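Local coordinates for glucose dehydrogenase (Haloferax mediterranei, PDB 2VWG), which catalyses the zinc-dependent oxidation of D-glucose and several other aldoses, using NAD(+) or, preferably, NADP(+) as electron acceptor, at residues Asp38-Glu43 / Leu61-Val66; Pro85-Pro90 / Tyr112-Ile117. One frame throughout, in Å; residues are numbered along the deposited sequence.

Contact 1: residues Asp38-Glu43 / Leu61-Val66; sequences DGTDHE and LGHEAV. With ZN (zinc ion), chain D; LGC (D-glucono-1,5-lactone), chain C; NAP (NADP nicotinamide-adenine-dinucleotide phosphate), chain B.
Asp38, His63 and Glu64 meet at the catalytic zinc, illustrating how one metal ion can knit a helix start to the approach of a strand in a zinc-containing alcohol dehydrogenase. Asp38 OD2, His63 NE2 and Glu64 OE2 bind the zinc at 2.1 Å, and a water takes the fourth place in this complex. The carboxylates present one oxygen apiece, Asp38 OD2 and Glu64 OE2 3.2 Å apart, a closeness that the shared cation probably makes tolerable. Behind this tight centre Asp38 is held by a capping box: Asp41 N donates to Asp38 OD1 (3.1 Å), and Asp38 N to Asp41 OD2 (2.9 Å). Asp41 OD1 receives a weak, bent bond from His63 ND1 at the ring edge, 3.1 Å long, a second-shell hold on the metal ligand. Beside it the segments meet through water, which donates to Asp41 OD2 and accepts from His63 N. On the ligand side, Thr40 OG1 donates to lactone O1 (2.8 Å) and accepts from NADP O2D, while Gly39 N binds NADP O2N. The cluster joins helix 39-46 to strand 64-71, beside strand 27-37; Glu150 of helix 149-165, a further zinc ligand, adjoins Glu64, whose OE1 pairs with Lys349 of strand 349-353.

Contact 2: residues Pro85-Pro90 / Tyr112-Ile117; sequences PTVRRP and YFERGI. With LGC (D-glucono-1,5-lactone), chain C.
Arg88 and Glu114 both set CG anti to the carbonyl carbon (chi1 -81° and -76°) and then run extended, which carries their charged ends side by side in the same direction. They project from a short antiparallel beta pairing within the GroES-like domain, in which Arg88 and Glu114 are a non-hydrogen-bonded pair and Arg89 and Phe113 the adjoining hydrogen-bonded one. Phe113 N reaches Arg89 O at 2.8 Å and Arg89 N reaches Phe113 O at 2.9 Å; beyond Glu114, Arg115 N bonds to Val87 O.

The binding face exemplifies how an arginine can position a substrate-binding carboxylate. Arg88 grips Glu114 OE2 side-on with NE (2.9 Å) and NH2 (3.0 Å), and the oxygen lies in the guanidinium plane. NE uses the anti lone pair of OE2, whereas NH2 approaches the anti side tilted out of the carboxylate plane. Tyr112 lies flat under the guanidinium, planes 9° apart, in a cation-pi stack with Arg88 CZ 3.6 Å from the ring centroid; Pro104 O accepts from NH1. Ring and salt bridge together should restrict rotation of the guanidinium.

On the other face, Arg89 bends at chi2 and turns its NH1 back to its neighbour's carbonyl, Arg88 O, with weaker bonds to Thr86. The aliphatic part of Arg115 crosses it, CD over the guanidinium face, while a water joins Arg89 NE to Arg115 NH1. The Arg115 end is anchored further by the carbonyls of His121 and Gly122. Val87 CG1 packs on Glu114 CB, next to the sugar site. There the carboxylate takes two lactone hydroxyls, one per oxygen: O4 donates to Glu114 OE2 at 2.7 Å, and O6 to Glu114 OE1 at 2.6 Å.

From the N terminus, the chain leaves strand 27-37, enters helix 39-46 and returns at residues 61-66, where contact 1 closes its loop on the way into strand 64-71. Strand 82-85 then leads into contact 2, whose loop, containing helix 97-100, is closed by residues 112-117. The two loops follow in series, neither nesting nor crossing. Contact 1 ties a helix start to the larger mixed sheet; contact 2 forms one edge of the small sheet that continues to strand 119-120. They abut through packing: His63 CG lies 3.8 Å from Ile117 CD1, and Ala65 O meets Pro85 CD. Both contacts line the site of the same lactone.

Contact 1: residues Asp38-Glu43 / Leu61-Val66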
ATOM      1  N   ASP A  38      10.193 -19.355  16.936  1.00 32.27           N
ATOM      2  CA  ASP A  38       9.840 -19.151  15.516  1.00 31.37           C
ATOM      3  C   ASP A  38      11.067 -18.830  14.670  1.00 35.03           C
ATOM      4  O   ASP A  38      12.192 -18.828  15.172  1.00 32.93           O
ATOM      5  CB  ASP A  38       8.728 -18.089  15.347  1.00 30.88           C
ATOM      6  CG  ASP A  38       9.217 -16.662  15.555  1.00 36.34           C
ATOM      7  OD1 ASP A  38      10.373 -16.466  15.947  1.00 31.69           O
ATOM      8  OD2 ASP A  38       8.425 -15.725  15.337  1.00 34.18           O
ATOM      9  N   GLY A  39      10.823 -18.577  13.389  1.00 32.38           N
ATOM     10  CA  GLY A  39      11.867 -18.214  12.446  1.00 34.14           C
ATOM     11  C   GLY A  39      12.704 -17.028  12.875  1.00 42.45           C
ATOM     12  O   GLY A  39      13.899 -17.005  12.639  1.00 37.49           O
ATOM     13  N   THR A  40      12.070 -16.031  13.486  1.00 31.16           N
ATOM     14  CA  THR A  40      12.787 -14.850  13.958  1.00 35.98           C
ATOM     15  C   THR A  40      13.833 -15.220  15.015  1.00 30.29           C
ATOM     16  O   THR A  40      14.942 -14.698  14.994  1.00 36.28           O
ATOM     17  CB  THR A  40      11.825 -13.796  14.525  1.00 34.03           C
ATOM     18  OG1 THR A  40      10.842 -13.445  13.530  1.00 35.29           O
ATOM     19  CG2 THR A  40      12.603 -12.551  14.976  1.00 34.19           C
ATOM     20  N   ASP A  41      13.480 -16.120  15.930  1.00 33.36           N
ATOM     21  CA  ASP A  41      14.430 -16.573  16.970  1.00 32.37           C
ATOM     22  C   ASP A  41      15.681 -17.227  16.371  1.00 40.27           C
ATOM     23  O   ASP A  41      16.791 -17.054  16.877  1.00 38.56           O
ATOM     24  CB  ASP A  41      13.778 -17.572  17.933  1.00 39.04           C
ATOM     25  CG  ASP A  41      12.638 -16.965  18.729  1.00 38.47           C
ATOM     26  OD1 ASP A  41      12.789 -15.836  19.209  1.00 46.39           O
ATOM     27  OD2 ASP A  41      11.577 -17.604  18.830  1.00 36.42           O
ATOM     28  N   HIS A  42      15.479 -18.006  15.313  1.00 34.02           N
ATOM     29  CA  HIS A  42      16.589 -18.643  14.614  1.00 45.72           C
ATOM     30  C   HIS A  42      17.467 -17.584  13.959  1.00 44.53           C
ATOM     31  O   HIS A  42      18.688 -17.672  14.008  1.00 42.76           O
ATOM     32  CB  HIS A  42      16.068 -19.641  13.584  1.00 42.04           C
ATOM     33  CG  HIS A  42      15.627 -20.936  14.188  1.00 49.45           C
ATOM     34  ND1 HIS A  42      14.301 -21.295  14.292  1.00 50.77           N
ATOM     35  CD2 HIS A  42      16.337 -21.949  14.737  1.00 43.12           C
ATOM     36  CE1 HIS A  42      14.215 -22.481  14.866  1.00 44.90           C
ATOM     37  NE2 HIS A  42      15.437 -22.899  15.148  1.00 49.99           N
ATOM     38  N   GLU A  43      16.835 -16.559  13.396  1.00 40.97           N
ATOM     39  CA  GLU A  43      17.573 -15.459  12.783  1.00 40.51           C
ATOM     40  C   GLU A  43      18.346 -14.672  13.840  1.00 46.04           C
ATOM     41  O   GLU A  43      19.434 -14.180  13.568  1.00 44.60           O
ATOM     42  CB  GLU A  43      16.630 -14.544  11.978  1.00 41.81           C
ATOM     43  CG  GLU A  43      17.304 -13.838  10.806  1.00 86.45           C
ATOM     44  CD  GLU A  43      17.796 -14.809   9.738  1.00 96.62           C
ATOM     45  OE1 GLU A  43      16.946 -15.415   9.049  1.00 98.68           O
ATOM     46  OE2 GLU A  43      19.031 -14.963   9.591  1.00 99.59           O
ATOM     47  N   LEU A  61      16.451 -15.318  25.151  1.00 30.01           N
ATOM     48  CA  LEU A  61      15.586 -15.452  23.985  1.00 30.63           C
ATOM     49  C   LEU A  61      14.100 -15.525  24.354  1.00 28.16           C
ATOM     50  O   LEU A  61      13.727 -15.635  25.531  1.00 29.76           O
ATOM     51  CB  LEU A  61      15.979 -16.715  23.213  1.00 32.29           C
ATOM     52  CG  LEU A  61      17.394 -16.706  22.634  1.00 43.00           C
ATOM     53  CD1 LEU A  61      17.842 -18.108  22.268  1.00 41.07           C
ATOM     54  CD2 LEU A  61      17.439 -15.789  21.436  1.00 38.04           C
ATOM     55  N   GLY A  62      13.254 -15.481  23.330  1.00 32.35           N
ATOM     56  CA  GLY A  62      11.838 -15.749  23.495  1.00 29.98           C
ATOM     57  C   GLY A  62      11.003 -14.485  23.496  1.00 27.37           C
ATOM     58  O   GLY A  62      11.180 -13.615  24.341  1.00 31.30           O
ATOM     59  N   HIS A  63      10.083 -14.389  22.541  1.00 27.91           N
ATOM     60  CA  HIS A  63       9.177 -13.245  22.477  1.00 27.63           C
ATOM     61  C   HIS A  63       7.703 -13.655  22.420  1.00 26.50           C
ATOM     62  O   HIS A  63       6.833 -12.794  22.422  1.00 31.52           O
ATOM     63  CB  HIS A  63       9.566 -12.346  21.294  1.00 28.18           C
ATOM     64  CG  HIS A  63       9.441 -13.020  19.967  1.00 28.67           C
ATOM     65  ND1 HIS A  63      10.463 -13.757  19.412  1.00 28.19           N
ATOM     66  CD2 HIS A  63       8.388 -13.132  19.119  1.00 26.39           C
ATOM     67  CE1 HIS A  63      10.054 -14.265  18.259  1.00 29.45           C
ATOM     68  NE2 HIS A  63       8.803 -13.893  18.056  1.00 28.26           N
ATOM     69  N   GLU A  64       7.438 -14.965  22.378  1.00 27.37           N
ATOM     70  CA  GLU A  64       6.107 -15.529  22.305  1.00 27.12           C
ATOM     71  C   GLU A  64       5.855 -16.294  23.603  1.00 26.56           C
ATOM     72  O   GLU A  64       6.193 -17.465  23.708  1.00 28.11           O
ATOM     73  CB  GLU A  64       6.002 -16.530  21.147  1.00 26.44           C
ATOM     74  CG  GLU A  64       6.358 -16.016  19.748  1.00 24.86           C
ATOM     75  CD  GLU A  64       6.261 -17.097  18.699  1.00 29.44           C
ATOM     76  OE1 GLU A  64       6.088 -18.296  19.053  1.00 32.92           O
ATOM     77  OE2 GLU A  64       6.350 -16.767  17.498  1.00 36.08           O
ATOM     78  N   ALA A  65       5.254 -15.648  24.582  1.00 25.89           N
ATOM     79  CA  ALA A  65       5.194 -16.209  25.931  1.00 30.39           C
ATOM     80  C   ALA A  65       3.794 -16.177  26.509  1.00 30.26           C
ATOM     81  O   ALA A  65       2.984 -15.329  26.168  1.00 27.52           O
ATOM     82  CB  ALA A  65       6.121 -15.435  26.839  1.00 27.83           C
ATOM     83  N   VAL A  66       3.524 -17.111  27.407  1.00 28.05           N
ATOM     84  CA  VAL A  66       2.339 -17.068  28.237  1.00 27.21           C
ATOM     85  C   VAL A  66       2.783 -17.393  29.660  1.00 30.17           C
ATOM     86  O   VAL A  66       3.638 -18.264  29.873  1.00 25.84           O
ATOM     87  CB  VAL A  66       1.244 -18.049  27.735  1.00 29.73           C
ATOM     88  CG1 VAL A  66       1.802 -19.492  27.616  1.00 27.27           C
ATOM     89  CG2 VAL A  66      -0.018 -17.977  28.617  1.00 27.69           C
TER
HETATM   90 ZN    ZN D 800       7.316 -14.949  16.929  0.80 43.91          ZN
HETATM   91  C1  LGC C 600       8.800 -11.055  15.375  1.00 33.27           C
HETATM   92  C2  LGC C 600       7.869 -10.592  16.435  1.00 32.63           C
HETATM   93  O5  LGC C 600       9.619 -10.158  14.653  1.00 33.92           O
HETATM   94  O1  LGC C 600       8.875 -12.251  15.121  1.00 33.42           O
HETATM   95  O2  LGC C 600       6.683 -11.344  16.377  1.00 30.95           O
HETATM   96  C3  LGC C 600       7.535  -9.112  16.360  1.00 33.17           C
HETATM   97  O3  LGC C 600       7.046  -8.689  17.614  1.00 33.36           O
HETATM   98  C4  LGC C 600       8.755  -8.277  16.000  1.00 34.25           C
HETATM   99  O4  LGC C 600       8.340  -6.936  15.901  1.00 36.45           O
HETATM  100  C5  LGC C 600       9.330  -8.768  14.669  1.00 28.76           C
HETATM  101  C6  LGC C 600      10.591  -7.993  14.282  1.00 32.55           C
HETATM  102  O6  LGC C 600      11.599  -8.228  15.235  1.00 32.55           O
HETATM  103  PA  NAP B 500       9.947 -19.952   9.056  1.00 40.62           P
HETATM  104  O1A NAP B 500       9.471 -20.973  10.012  1.00 39.81           O
HETATM  105  O2A NAP B 500      11.359 -19.880   8.715  1.00 43.68           O
HETATM  106  O5B NAP B 500       9.050 -20.123   7.742  1.00 39.58           O
HETATM  107  C5B NAP B 500       9.507 -19.622   6.518  1.00 31.59           C
HETATM  108  C4B NAP B 500       9.044 -20.595   5.455  1.00 33.09           C
HETATM  109  O4B NAP B 500       9.171 -20.008   4.185  1.00 35.79           O
HETATM  110  C3B NAP B 500       9.864 -21.890   5.474  1.00 37.52           C
HETATM  111  O3B NAP B 500       9.028 -22.993   5.741  1.00 35.08           O
HETATM  112  C2B NAP B 500      10.459 -21.932   4.085  1.00 31.89           C
HETATM  113  O2B NAP B 500      10.465 -23.218   3.544  1.00 38.16           O
HETATM  114  C1B NAP B 500       9.550 -21.003   3.276  1.00 33.30           C
HETATM  115  N9A NAP B 500      10.262 -20.462   2.114  1.00 31.68           N
HETATM  116  C8A NAP B 500      11.397 -19.692   2.106  1.00 28.37           C
HETATM  117  N7A NAP B 500      11.716 -19.417   0.823  1.00 34.35           N
HETATM  118  C5A NAP B 500      10.808 -20.004   0.023  1.00 30.27           C
HETATM  119  C6A NAP B 500      10.664 -20.054  -1.354  1.00 30.26           C
HETATM  120  N6A NAP B 500      11.524 -19.439  -2.149  1.00 36.02           N
HETATM  121  N1A NAP B 500       9.610 -20.752  -1.889  1.00 32.43           N
HETATM  122  C2A NAP B 500       8.692 -21.384  -1.074  1.00 31.70           C
HETATM  123  N3A NAP B 500       8.841 -21.335   0.295  1.00 33.65           N
HETATM  124  C4A NAP B 500       9.882 -20.658   0.824  1.00 31.13           C
HETATM  125  O3  NAP B 500       9.509 -18.507   9.614  1.00 36.54           O
HETATM  126  PN  NAP B 500       8.160 -18.060  10.351  1.00 32.87           P
HETATM  127  O1N NAP B 500       6.964 -18.728   9.762  1.00 31.52           O
HETATM  128  O2N NAP B 500       8.351 -18.094  11.825  1.00 33.60           O
HETATM  129  O5D NAP B 500       8.184 -16.530   9.852  1.00 31.70           O
HETATM  130  C5D NAP B 500       8.164 -16.245   8.471  1.00 35.92           C
HETATM  131  C4D NAP B 500       8.823 -14.906   8.193  1.00 37.48           C
HETATM  132  O4D NAP B 500       8.084 -13.876   8.836  1.00 34.26           O
HETATM  133  C3D NAP B 500      10.248 -14.797   8.724  1.00 33.05           C
HETATM  134  O3D NAP B 500      10.985 -13.995   7.829  1.00 30.70           O
HETATM  135  C2D NAP B 500      10.068 -14.080  10.038  1.00 38.29           C
HETATM  136  O2D NAP B 500      11.217 -13.408  10.448  1.00 37.67           O
HETATM  137  C1D NAP B 500       8.937 -13.123   9.677  1.00 29.56           C
HETATM  138  N1N NAP B 500       8.148 -12.612  10.805  1.00 31.69           N
HETATM  139  C2N NAP B 500       7.873 -11.275  10.812  1.00 28.78           C
HETATM  140  C3N NAP B 500       7.100 -10.733  11.812  1.00 29.43           C
HETATM  141  C7N NAP B 500       6.647  -9.312  11.663  1.00 22.72           C
HETATM  142  O7N NAP B 500       6.312  -8.638  12.821  1.00 30.32           O
HETATM  143  N7N NAP B 500       6.630  -8.741  10.455  1.00 29.29           N
HETATM  144  C4N NAP B 500       6.625 -11.536  12.834  1.00 30.53           C
HETATM  145  C5N NAP B 500       6.906 -12.902  12.803  1.00 32.59           C
HETATM  146  C6N NAP B 500       7.673 -13.432  11.778  1.00 27.22           C
HETATM  147  P2B NAP B 500      11.708 -24.237   3.747  1.00 36.92           P
HETATM  148  O1X NAP B 500      11.651 -24.723   5.148  1.00 36.86           O
HETATM  149  O2X NAP B 500      13.011 -23.572   3.461  1.00 40.01           O
HETATM  150  O3X NAP B 500      11.392 -25.355   2.783  1.00 36.54           O
HETATM  151  O   HOH W   1       9.923 -16.667  20.652  1.00 28.35           O
HETATM  152  O   HOH W   2       5.948 -13.857  16.394  1.00 36.19           O

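Contact 2: residues Pro85-Pro90 / Tyr112-Ile117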
ATOM      1  N   PRO A  85       2.578 -11.292  27.428  1.00 24.49           N
ATOM      2  CA  PRO A  85       3.213  -9.996  27.298  1.00 28.03           C
ATOM      3  C   PRO A  85       3.345  -9.543  25.842  1.00 28.72           C
ATOM      4  O   PRO A  85       3.587 -10.360  24.947  1.00 28.12           O
ATOM      5  CB  PRO A  85       4.594 -10.228  27.908  1.00 31.75           C
ATOM      6  CG  PRO A  85       4.895 -11.673  27.555  1.00 30.15           C
ATOM      7  CD  PRO A  85       3.566 -12.371  27.627  1.00 32.29           C
ATOM      8  N   THR A  86       3.192  -8.239  25.616  1.00 26.28           N
ATOM      9  CA  THR A  86       3.607  -7.625  24.360  1.00 27.39           C
ATOM     10  C   THR A  86       5.142  -7.610  24.279  1.00 27.04           C
ATOM     11  O   THR A  86       5.849  -7.863  25.259  1.00 27.20           O
ATOM     12  CB  THR A  86       3.027  -6.188  24.163  1.00 30.02           C
ATOM     13  OG1 THR A  86       3.664  -5.266  25.061  1.00 28.51           O
ATOM     14  CG2 THR A  86       1.494  -6.171  24.383  1.00 28.42           C
ATOM     15  N   VAL A  87       5.651  -7.288  23.105  1.00 28.14           N
ATOM     16  CA  VAL A  87       7.064  -7.440  22.834  1.00 28.62           C
ATOM     17  C   VAL A  87       7.856  -6.127  22.949  1.00 31.67           C
ATOM     18  O   VAL A  87       8.992  -6.140  23.424  1.00 28.94           O
ATOM     19  CB  VAL A  87       7.264  -8.099  21.470  1.00 30.56           C
ATOM     20  CG1 VAL A  87       8.756  -8.150  21.088  1.00 29.48           C
ATOM     21  CG2 VAL A  87       6.633  -9.515  21.502  1.00 30.99           C
ATOM     22  N   ARG A  88       7.261  -4.998  22.572  1.00 28.56           N
ATOM     23  CA  ARG A  88       8.018  -3.749  22.554  1.00 31.52           C
ATOM     24  C   ARG A  88       8.013  -2.998  23.889  1.00 28.99           C
ATOM     25  O   ARG A  88       7.007  -2.962  24.600  1.00 31.97           O
ATOM     26  CB  ARG A  88       7.575  -2.844  21.405  1.00 26.14           C
ATOM     27  CG  ARG A  88       8.206  -3.269  20.131  1.00 31.25           C
ATOM     28  CD  ARG A  88       7.860  -2.403  18.971  1.00 31.08           C
ATOM     29  NE  ARG A  88       8.470  -2.939  17.757  1.00 30.41           N
ATOM     30  CZ  ARG A  88       8.489  -2.307  16.584  1.00 36.48           C
ATOM     31  NH1 ARG A  88       7.892  -1.131  16.446  1.00 33.79           N
ATOM     32  NH2 ARG A  88       9.094  -2.862  15.546  1.00 32.25           N
ATOM     33  N   ARG A  89       9.165  -2.415  24.210  1.00 33.51           N
ATOM     34  CA  ARG A  89       9.336  -1.595  25.410  1.00 31.56           C
ATOM     35  C   ARG A  89      10.101  -0.333  25.017  1.00 30.31           C
ATOM     36  O   ARG A  89      10.838  -0.343  24.028  1.00 35.80           O
ATOM     37  CB  ARG A  89      10.118  -2.356  26.479  1.00 38.67           C
ATOM     38  CG  ARG A  89       9.455  -3.634  26.977  1.00 32.44           C
ATOM     39  CD  ARG A  89       8.215  -3.340  27.804  1.00 39.46           C
ATOM     40  NE  ARG A  89       7.609  -4.581  28.282  1.00 33.76           N
ATOM     41  CZ  ARG A  89       6.801  -5.366  27.568  1.00 30.53           C
ATOM     42  NH1 ARG A  89       6.455  -5.036  26.334  1.00 36.28           N
ATOM     43  NH2 ARG A  89       6.319  -6.481  28.107  1.00 34.67           N
ATOM     44  N   PRO A  90       9.914   0.767  25.776  1.00 34.70           N
ATOM     45  CA  PRO A  90      10.650   2.000  25.491  1.00 33.76           C
ATOM     46  C   PRO A  90      12.171   1.788  25.577  1.00 34.02           C
ATOM     47  O   PRO A  90      12.637   0.971  26.382  1.00 38.56           O
ATOM     48  CB  PRO A  90      10.187   2.978  26.572  1.00 39.18           C
ATOM     49  CG  PRO A  90       9.078   2.344  27.293  1.00 42.14           C
ATOM     50  CD  PRO A  90       8.990   0.895  26.912  1.00 35.33           C
ATOM     51  N   TYR A 112      12.604   1.860  20.129  1.00 39.00           N
ATOM     52  CA  TYR A 112      12.022   0.751  20.863  1.00 32.89           C
ATOM     53  C   TYR A 112      13.090  -0.289  21.167  1.00 31.47           C
ATOM     54  O   TYR A 112      14.121  -0.361  20.494  1.00 33.61           O
ATOM     55  CB  TYR A 112      10.881   0.113  20.054  1.00 32.68           C
ATOM     56  CG  TYR A 112      11.319  -0.532  18.757  1.00 30.00           C
ATOM     57  CD1 TYR A 112      11.860  -1.805  18.747  1.00 33.44           C
ATOM     58  CD2 TYR A 112      11.208   0.145  17.540  1.00 30.58           C
ATOM     59  CE1 TYR A 112      12.272  -2.400  17.578  1.00 36.94           C
ATOM     60  CE2 TYR A 112      11.611  -0.448  16.353  1.00 36.04           C
ATOM     61  CZ  TYR A 112      12.143  -1.720  16.381  1.00 39.82           C
ATOM     62  OH  TYR A 112      12.548  -2.333  15.219  1.00 36.58           O
ATOM     63  N   PHE A 113      12.821  -1.080  22.199  1.00 33.56           N
ATOM     64  CA  PHE A 113      13.432  -2.390  22.358  1.00 27.24           C
ATOM     65  C   PHE A 113      12.357  -3.431  22.072  1.00 37.30           C
ATOM     66  O   PHE A 113      11.168  -3.163  22.268  1.00 34.11           O
ATOM     67  CB  PHE A 113      13.924  -2.602  23.786  1.00 32.84           C
ATOM     68  CG  PHE A 113      15.096  -1.734  24.179  1.00 37.07           C
ATOM     69  CD1 PHE A 113      16.001  -1.255  23.231  1.00 42.34           C
ATOM     70  CD2 PHE A 113      15.308  -1.429  25.518  1.00 47.10           C
ATOM     71  CE1 PHE A 113      17.091  -0.477  23.620  1.00 48.05           C
ATOM     72  CE2 PHE A 113      16.394  -0.648  25.908  1.00 48.44           C
ATOM     73  CZ  PHE A 113      17.281  -0.179  24.958  1.00 42.51           C
ATOM     74  N   GLU A 114      12.789  -4.607  21.619  1.00 29.48           N
ATOM     75  CA  GLU A 114      11.930  -5.788  21.507  1.00 30.30           C
ATOM     76  C   GLU A 114      12.496  -6.889  22.385  1.00 29.47           C
ATOM     77  O   GLU A 114      13.610  -7.383  22.161  1.00 28.51           O
ATOM     78  CB  GLU A 114      11.843  -6.271  20.066  1.00 30.13           C
ATOM     79  CG  GLU A 114      10.944  -5.410  19.232  1.00 33.35           C
ATOM     80  CD  GLU A 114      10.898  -5.778  17.747  1.00 30.85           C
ATOM     81  OE1 GLU A 114      11.710  -6.581  17.249  1.00 32.57           O
ATOM     82  OE2 GLU A 114      10.025  -5.227  17.070  1.00 33.91           O
ATOM     83  N   ARG A 115      11.727  -7.276  23.389  1.00 26.42           N
ATOM     84  CA  ARG A 115      12.174  -8.286  24.322  1.00 29.61           C
ATOM     85  C   ARG A 115      12.401  -9.613  23.600  1.00 31.11           C
ATOM     86  O   ARG A 115      11.532 -10.090  22.876  1.00 30.93           O
ATOM     87  CB  ARG A 115      11.160  -8.428  25.469  1.00 31.75           C
ATOM     88  CG  ARG A 115      11.133  -7.188  26.386  1.00 31.45           C
ATOM     89  CD  ARG A 115      10.582  -7.450  27.780  1.00 32.20           C
ATOM     90  NE  ARG A 115      11.318  -8.509  28.458  1.00 32.30           N
ATOM     91  CZ  ARG A 115      11.196  -8.832  29.743  1.00 31.52           C
ATOM     92  NH1 ARG A 115      10.392  -8.166  30.552  1.00 33.89           N
ATOM     93  NH2 ARG A 115      11.916  -9.842  30.219  1.00 32.08           N
ATOM     94  N   GLY A 116      13.587 -10.182  23.794  1.00 28.84           N
ATOM     95  CA  GLY A 116      13.990 -11.409  23.134  1.00 31.64           C
ATOM     96  C   GLY A 116      14.566 -11.251  21.737  1.00 31.34           C
ATOM     97  O   GLY A 116      14.950 -12.233  21.121  1.00 32.27           O
ATOM     98  N   ILE A 117      14.623 -10.019  21.231  1.00 29.78           N
ATOM     99  CA  ILE A 117      15.005  -9.776  19.849  1.00 32.42           C
ATOM    100  C   ILE A 117      16.042  -8.653  19.753  1.00 37.12           C
ATOM    101  O   ILE A 117      17.138  -8.864  19.239  1.00 35.52           O
ATOM    102  CB  ILE A 117      13.788  -9.430  18.967  1.00 32.93           C
ATOM    103  CG1 ILE A 117      12.713 -10.509  19.084  1.00 29.88           C
ATOM    104  CG2 ILE A 117      14.217  -9.300  17.490  1.00 29.81           C
ATOM    105  CD1 ILE A 117      11.448 -10.213  18.281  1.00 29.53           C
TER
HETATM  106  C1  LGC C 600       8.800 -11.055  15.375  1.00 33.27           C
HETATM  107  C2  LGC C 600       7.869 -10.592  16.435  1.00 32.63           C
HETATM  108  O5  LGC C 600       9.619 -10.158  14.653  1.00 33.92           O
HETATM  109  O1  LGC C 600       8.875 -12.251  15.121  1.00 33.42           O
HETATM  110  O2  LGC C 600       6.683 -11.344  16.377  1.00 30.95           O
HETATM  111  C3  LGC C 600       7.535  -9.112  16.360  1.00 33.17           C
HETATM  112  O3  LGC C 600       7.046  -8.689  17.614  1.00 33.36           O
HETATM  113  C4  LGC C 600       8.755  -8.277  16.000  1.00 34.25           C
HETATM  114  O4  LGC C 600       8.340  -6.936  15.901  1.00 36.45           O
HETATM  115  C5  LGC C 600       9.330  -8.768  14.669  1.00 28.76           C
HETATM  116  C6  LGC C 600      10.591  -7.993  14.282  1.00 32.55           C
HETATM  117  O6  LGC C 600      11.599  -8.228  15.235  1.00 32.55           O
HETATM  118  O   HOH W   3       9.549  -5.044  30.658  1.00 23.64           O